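PDB 3GF8: putative polysaccharide binding proteins (DUF1812) from Bacteroides thetaiotaomicron VPI-5482, which is an outer-membrane lipoprotein of the FimB/Mfa2 family that probably takes part in assembling or attaching bacterial fimbriae, its precise function being unproven. Local coordinates for residues M215-L227 / R235-M247. Numbering follows the deposited sequence.
Sequences MRLMEDRKTRLVL and RVFDINLIDYLAM
Leu225 and Ile239 form an antiparallel hydrogen-bonded pair in a beta hairpin, each backbone N reaching the other's O at 3.0 Å. At the far end Leu227 faces both Val236 and Phe237, a classic beta bulge: Leu227 N bonds to Phe237 O, and Leu227 O receives Val236 N at 2.9 Å. Leu225, Leu227, Phe237 and Ile239 share the buried face, where the edge of the Phe237 ring meets Leu225 CD2 and Ile239 CD1 touches Leu225 CB. The opposite face carries the partly exposed Arg224, Asp238 and Asn240. With CG anti to the backbone N (chi1 -169°), Asp238 runs alongside aliphatic Val226, OD1 3.4 Å from CG2. Arg224, bent at chi3 (-78°), turns its guanidinium edge to this carboxylate, the planes 35° apart and NH1 2.7 Å from OD2 in a salt bridge whose hydrogen bonds are weak. Arg235 NH1 adds a second positive charge 3.0 Å from Asp238 OD2, which lies well out of the Arg235 guanidinium plane; both charges probably favour an ionised carboxylate.

Beyond the strands, Thr223 O accepts Leu241 N at 2.8 Å, tying the loop to helix 241-246. Asn240 is the N-cap, its OD1 accepting Asp243 N from above the amide plane, while ND2 reaches Arg221 O through a water. The branched Ile242 packs against both end carbonyls of the 218-221 type I turn: CG1 lies 3.3 Å from Arg221 O, CG2 against Met218 O, and CD1 meets Leu217 CD2.

Glu176 of strand 170-176 hydrogen-bonds Thr223 OG1 and salt-bridges Arg221 NH1. Strand 224-229 lies between strands 170-176 and 235-240; Leu225 and Phe237 pack on strand 266-273.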
loop_
_atom_site.group_PDB
_atom_site.type_symbol
_atom_site.label_atom_id
_atom_site.label_comp_id
_atom_site.label_asym_id
_atom_site.label_seq_id
_atom_site.Cartn_x
_atom_site.Cartn_y
_atom_site.Cartn_z
HETATM N N MSE A 215 5.332 -0.707 0.525
HETATM C CA MSE A 215 4.505 -0.199 -0.567
HETATM C C MSE A 215 3.714 -1.423 -1.115
HETATM O O MSE A 215 3.488 -2.360 -0.367
HETATM C CB MSE A 215 5.418 0.510 -1.569
HETATM C CG MSE A 215 6.082 1.752 -0.941
HETATM SE SE MSE A 215 4.911 3.264 -1.026
HETATM C CE MSE A 215 5.143 3.513 -2.947
ATOM N N ARG A 216 3.311 -1.425 -2.386
ATOM C CA ARG A 216 2.315 -2.362 -2.891
ATOM C C ARG A 216 2.783 -3.780 -2.801
ATOM O O ARG A 216 3.971 -4.064 -3.094
ATOM C CB ARG A 216 1.987 -2.072 -4.348
ATOM C CG ARG A 216 1.338 -0.694 -4.561
ATOM C CD ARG A 216 0.733 -0.593 -5.935
ATOM N NE ARG A 216 -0.452 -1.433 -6.024
ATOM C CZ ARG A 216 -0.943 -1.955 -7.147
ATOM N NH1 ARG A 216 -0.342 -1.778 -8.313
ATOM N NH2 ARG A 216 -2.037 -2.680 -7.109
ATOM N N LEU A 217 1.878 -4.657 -2.344
ATOM C CA LEU A 217 2.093 -6.108 -2.435
ATOM C C LEU A 217 1.490 -6.607 -3.748
ATOM O O LEU A 217 0.304 -6.470 -3.973
ATOM C CB LEU A 217 1.501 -6.839 -1.220
ATOM C CG LEU A 217 2.162 -6.427 0.110
ATOM C CD1 LEU A 217 1.293 -6.772 1.305
ATOM C CD2 LEU A 217 3.564 -7.040 0.230
HETATM N N MSE A 218 2.340 -7.152 -4.618
HETATM C CA MSE A 218 1.973 -7.577 -5.975
HETATM C C MSE A 218 2.010 -9.100 -6.141
HETATM O O MSE A 218 2.975 -9.789 -5.740
HETATM C CB MSE A 218 2.939 -6.952 -7.003
HETATM C CG MSE A 218 2.956 -5.402 -6.977
HETATM SE SE MSE A 218 1.229 -4.556 -7.127
HETATM C CE MSE A 218 0.853 -5.128 -8.992
ATOM N N GLU A 219 0.974 -9.638 -6.770
ATOM C CA GLU A 219 0.893 -11.081 -6.908
ATOM C C GLU A 219 1.996 -11.631 -7.778
ATOM O O GLU A 219 2.390 -12.768 -7.605
ATOM C CB GLU A 219 -0.479 -11.538 -7.399
ATOM C CG GLU A 219 -0.810 -11.347 -8.817
ATOM C CD GLU A 219 -1.895 -12.320 -9.203
ATOM O OE1 GLU A 219 -1.554 -13.520 -9.344
ATOM O OE2 GLU A 219 -3.081 -11.907 -9.310
ATOM N N ASP A 220 2.522 -10.822 -8.682
ATOM C CA ASP A 220 3.583 -11.281 -9.540
ATOM C C ASP A 220 4.974 -10.925 -8.993
ATOM O O ASP A 220 5.953 -11.043 -9.736
ATOM C CB ASP A 220 3.386 -10.716 -10.962
ATOM C CG ASP A 220 3.459 -9.204 -11.013
ATOM O OD1 ASP A 220 3.284 -8.518 -9.967
ATOM O OD2 ASP A 220 3.674 -8.684 -12.130
ATOM N N ARG A 221 5.072 -10.496 -7.724
ATOM C CA ARG A 221 6.379 -10.266 -7.083
ATOM C C ARG A 221 6.739 -11.342 -6.077
ATOM O O ARG A 221 5.888 -12.148 -5.701
ATOM C CB ARG A 221 6.412 -8.887 -6.419
ATOM C CG ARG A 221 6.453 -7.756 -7.441
ATOM C CD ARG A 221 7.823 -7.322 -7.705
ATOM N NE ARG A 221 7.900 -6.364 -8.813
ATOM C CZ ARG A 221 8.752 -5.340 -8.883
ATOM N NH1 ARG A 221 9.577 -5.043 -7.884
ATOM N NH2 ARG A 221 8.752 -4.558 -9.947
ATOM N N LYS A 222 8.002 -11.364 -5.642
ATOM C CA LYS A 222 8.464 -12.357 -4.678
ATOM C C LYS A 222 9.003 -11.692 -3.428
ATOM O O LYS A 222 10.017 -12.133 -2.862
ATOM C CB LYS A 222 9.529 -13.259 -5.285
ATOM C CG LYS A 222 9.040 -14.165 -6.434
ATOM C CD LYS A 222 10.240 -14.764 -7.141
ATOM C CE LYS A 222 9.902 -16.037 -7.922
ATOM N NZ LYS A 222 9.265 -15.713 -9.231
ATOM N N THR A 223 8.275 -10.670 -2.976
ATOM C CA THR A 223 8.622 -9.866 -1.809
ATOM C C THR A 223 9.005 -10.733 -0.638
ATOM O O THR A 223 8.281 -11.638 -0.245
ATOM C CB THR A 223 7.435 -8.979 -1.427
ATOM O OG1 THR A 223 7.083 -8.192 -2.573
ATOM C CG2 THR A 223 7.778 -8.081 -0.226
ATOM N N ARG A 224 10.159 -10.447 -0.078
ATOM C CA ARG A 224 10.760 -11.310 0.922
ATOM C C ARG A 224 10.615 -10.804 2.329
ATOM O O ARG A 224 10.783 -9.612 2.545
ATOM C CB ARG A 224 12.271 -11.412 0.659
ATOM C CG ARG A 224 12.622 -12.203 -0.598
ATOM C CD ARG A 224 14.012 -12.774 -0.481
ATOM N NE ARG A 224 15.004 -11.754 -0.737
ATOM C CZ ARG A 224 16.228 -11.703 -0.220
ATOM N NH1 ARG A 224 16.661 -12.598 0.652
ATOM N NH2 ARG A 224 17.028 -10.702 -0.575
ATOM N N LEU A 225 10.388 -11.719 3.290
ATOM C CA LEU A 225 10.565 -11.413 4.708
ATOM C C LEU A 225 11.837 -12.136 5.118
ATOM O O LEU A 225 11.941 -13.357 4.963
ATOM C CB LEU A 225 9.377 -11.878 5.556
ATOM C CG LEU A 225 9.551 -11.833 7.086
ATOM C CD1 LEU A 225 9.707 -10.370 7.589
ATOM C CD2 LEU A 225 8.394 -12.531 7.823
ATOM N N VAL A 226 12.806 -11.381 5.621
ATOM C CA VAL A 226 14.126 -11.899 5.985
ATOM C C VAL A 226 14.479 -11.492 7.414
ATOM O O VAL A 226 14.448 -10.311 7.772
ATOM C CB VAL A 226 15.236 -11.350 5.061
ATOM C CG1 VAL A 226 16.615 -11.987 5.423
ATOM C CG2 VAL A 226 14.884 -11.565 3.586
ATOM N N LEU A 227 14.805 -12.491 8.224
ATOM C CA LEU A 227 15.306 -12.312 9.570
ATOM C C LEU A 227 16.795 -12.654 9.616
ATOM O O LEU A 227 17.229 -13.667 9.069
ATOM C CB LEU A 227 14.533 -13.202 10.550
ATOM C CG LEU A 227 13.226 -12.654 11.096
ATOM C CD1 LEU A 227 12.185 -12.299 10.004
ATOM C CD2 LEU A 227 12.667 -13.658 12.064
ATOM N N ARG A 235 21.516 -15.068 8.184
ATOM C CA ARG A 235 20.101 -15.073 7.860
ATOM C C ARG A 235 19.471 -16.364 8.301
ATOM O O ARG A 235 19.892 -17.415 7.843
ATOM C CB ARG A 235 19.879 -14.910 6.359
ATOM C CG ARG A 235 19.969 -13.477 5.888
ATOM C CD ARG A 235 19.355 -13.288 4.512
ATOM N NE ARG A 235 20.256 -13.698 3.448
ATOM C CZ ARG A 235 20.165 -14.832 2.756
ATOM N NH1 ARG A 235 19.180 -15.714 2.978
ATOM N NH2 ARG A 235 21.080 -15.087 1.818
ATOM N N VAL A 236 18.449 -16.296 9.155
ATOM C CA VAL A 236 17.828 -17.495 9.731
ATOM C C VAL A 236 16.459 -17.800 9.161
ATOM O O VAL A 236 15.911 -18.864 9.426
ATOM C CB VAL A 236 17.696 -17.380 11.268
ATOM C CG1 VAL A 236 19.100 -17.325 11.909
ATOM C CG2 VAL A 236 16.884 -16.155 11.650
ATOM N N PHE A 237 15.892 -16.861 8.404
ATOM C CA PHE A 237 14.537 -16.991 7.862
ATOM C C PHE A 237 14.426 -16.096 6.633
ATOM O O PHE A 237 14.770 -14.914 6.664
ATOM C CB PHE A 237 13.511 -16.584 8.910
ATOM C CG PHE A 237 12.090 -17.082 8.655
ATOM C CD1 PHE A 237 11.793 -18.434 8.661
ATOM C CD2 PHE A 237 11.039 -16.182 8.515
ATOM C CE1 PHE A 237 10.477 -18.878 8.494
ATOM C CE2 PHE A 237 9.714 -16.623 8.349
ATOM C CZ PHE A 237 9.441 -17.959 8.328
ATOM N N ASP A 238 13.937 -16.670 5.543
ATOM C CA ASP A 238 13.918 -15.974 4.284
ATOM C C ASP A 238 12.818 -16.547 3.433
ATOM O O ASP A 238 13.048 -17.514 2.732
ATOM C CB ASP A 238 15.275 -16.089 3.587
ATOM C CG ASP A 238 15.388 -15.147 2.391
ATOM O OD1 ASP A 238 14.371 -14.547 1.981
ATOM O OD2 ASP A 238 16.498 -15.004 1.848
ATOM N N ILE A 239 11.632 -15.929 3.494
ATOM C CA ILE A 239 10.464 -16.473 2.824
ATOM C C ILE A 239 9.858 -15.487 1.840
ATOM O O ILE A 239 10.176 -14.275 1.818
ATOM C CB ILE A 239 9.412 -17.067 3.822
ATOM C CG1 ILE A 239 8.876 -16.034 4.829
ATOM C CG2 ILE A 239 10.052 -18.190 4.624
ATOM C CD1 ILE A 239 7.687 -15.255 4.373
ATOM N N ASN A 240 9.017 -16.031 0.974
ATOM C CA ASN A 240 8.356 -15.247 -0.047
ATOM C C ASN A 240 7.008 -14.924 0.538
ATOM O O ASN A 240 6.108 -15.765 0.618
ATOM C CB ASN A 240 8.279 -16.040 -1.352
ATOM C CG ASN A 240 7.496 -15.331 -2.427
ATOM O OD1 ASN A 240 6.743 -14.403 -2.161
ATOM N ND2 ASN A 240 7.658 -15.781 -3.660
ATOM N N LEU A 241 6.903 -13.694 1.024
ATOM C CA LEU A 241 5.729 -13.242 1.691
ATOM C C LEU A 241 4.536 -13.258 0.737
ATOM O O LEU A 241 3.408 -13.574 1.138
ATOM C CB LEU A 241 5.982 -11.817 2.205
ATOM C CG LEU A 241 4.879 -11.188 3.039
ATOM C CD1 LEU A 241 4.654 -12.021 4.274
ATOM C CD2 LEU A 241 5.228 -9.716 3.393
ATOM N N ILE A 242 4.754 -12.880 -0.519
ATOM C CA ILE A 242 3.632 -12.876 -1.453
ATOM C C ILE A 242 3.082 -14.295 -1.572
ATOM O O ILE A 242 1.874 -14.523 -1.604
ATOM C CB ILE A 242 4.016 -12.425 -2.855
ATOM C CG1 ILE A 242 4.584 -10.991 -2.843
ATOM C CG2 ILE A 242 2.775 -12.582 -3.792
ATOM C CD1 ILE A 242 3.667 -9.897 -2.203
ATOM N N ASP A 243 3.996 -15.254 -1.659
ATOM C CA ASP A 243 3.611 -16.647 -1.773
ATOM C C ASP A 243 2.886 -17.194 -0.544
ATOM O O ASP A 243 1.929 -17.954 -0.654
ATOM C CB ASP A 243 4.833 -17.491 -2.028
ATOM C CG ASP A 243 4.539 -18.571 -2.932
ATOM O OD1 ASP A 243 4.336 -18.246 -4.113
ATOM O OD2 ASP A 243 4.454 -19.726 -2.461
ATOM N N TYR A 244 3.359 -16.810 0.628
ATOM C CA TYR A 244 2.674 -17.177 1.864
ATOM C C TYR A 244 1.277 -16.575 1.910
ATOM O O TYR A 244 0.349 -17.218 2.372
ATOM C CB TYR A 244 3.503 -16.763 3.087
ATOM C CG TYR A 244 4.575 -17.780 3.477
ATOM C CD1 TYR A 244 5.409 -18.342 2.528
ATOM C CD2 TYR A 244 4.742 -18.161 4.794
ATOM C CE1 TYR A 244 6.359 -19.226 2.876
ATOM C CE2 TYR A 244 5.697 -19.079 5.154
ATOM C CZ TYR A 244 6.494 -19.603 4.202
ATOM O OH TYR A 244 7.448 -20.501 4.559
ATOM N N LEU A 245 1.118 -15.341 1.426
ATOM C CA LEU A 245 -0.209 -14.740 1.413
ATOM C C LEU A 245 -1.073 -15.369 0.308
ATOM O O LEU A 245 -2.263 -15.564 0.505
ATOM C CB LEU A 245 -0.130 -13.213 1.277
ATOM C CG LEU A 245 0.409 -12.488 2.523
ATOM C CD1 LEU A 245 0.674 -11.068 2.198
ATOM C CD2 LEU A 245 -0.527 -12.581 3.682
ATOM N N ALA A 246 -0.470 -15.708 -0.835
ATOM C CA ALA A 246 -1.218 -16.335 -1.931
ATOM C C ALA A 246 -1.765 -17.702 -1.515
ATOM O O ALA A 246 -2.879 -18.026 -1.885
ATOM C CB ALA A 246 -0.353 -16.438 -3.249
HETATM N N MSE A 247 -1.005 -18.487 -0.742
HETATM C CA MSE A 247 -1.411 -19.805 -0.227
HETATM C C MSE A 247 -2.669 -19.657 0.665
HETATM O O MSE A 247 -3.336 -20.617 0.966
HETATM C CB MSE A 247 -0.268 -20.482 0.619
HETATM C CG MSE A 247 1.099 -20.949 -0.104
HETATM SE SE MSE A 247 2.672 -21.460 1.134
HETATM C CE MSE A 247 4.193 -20.675 0.193
HETATM O O HOH W 1 6.003 -14.844 -5.655
#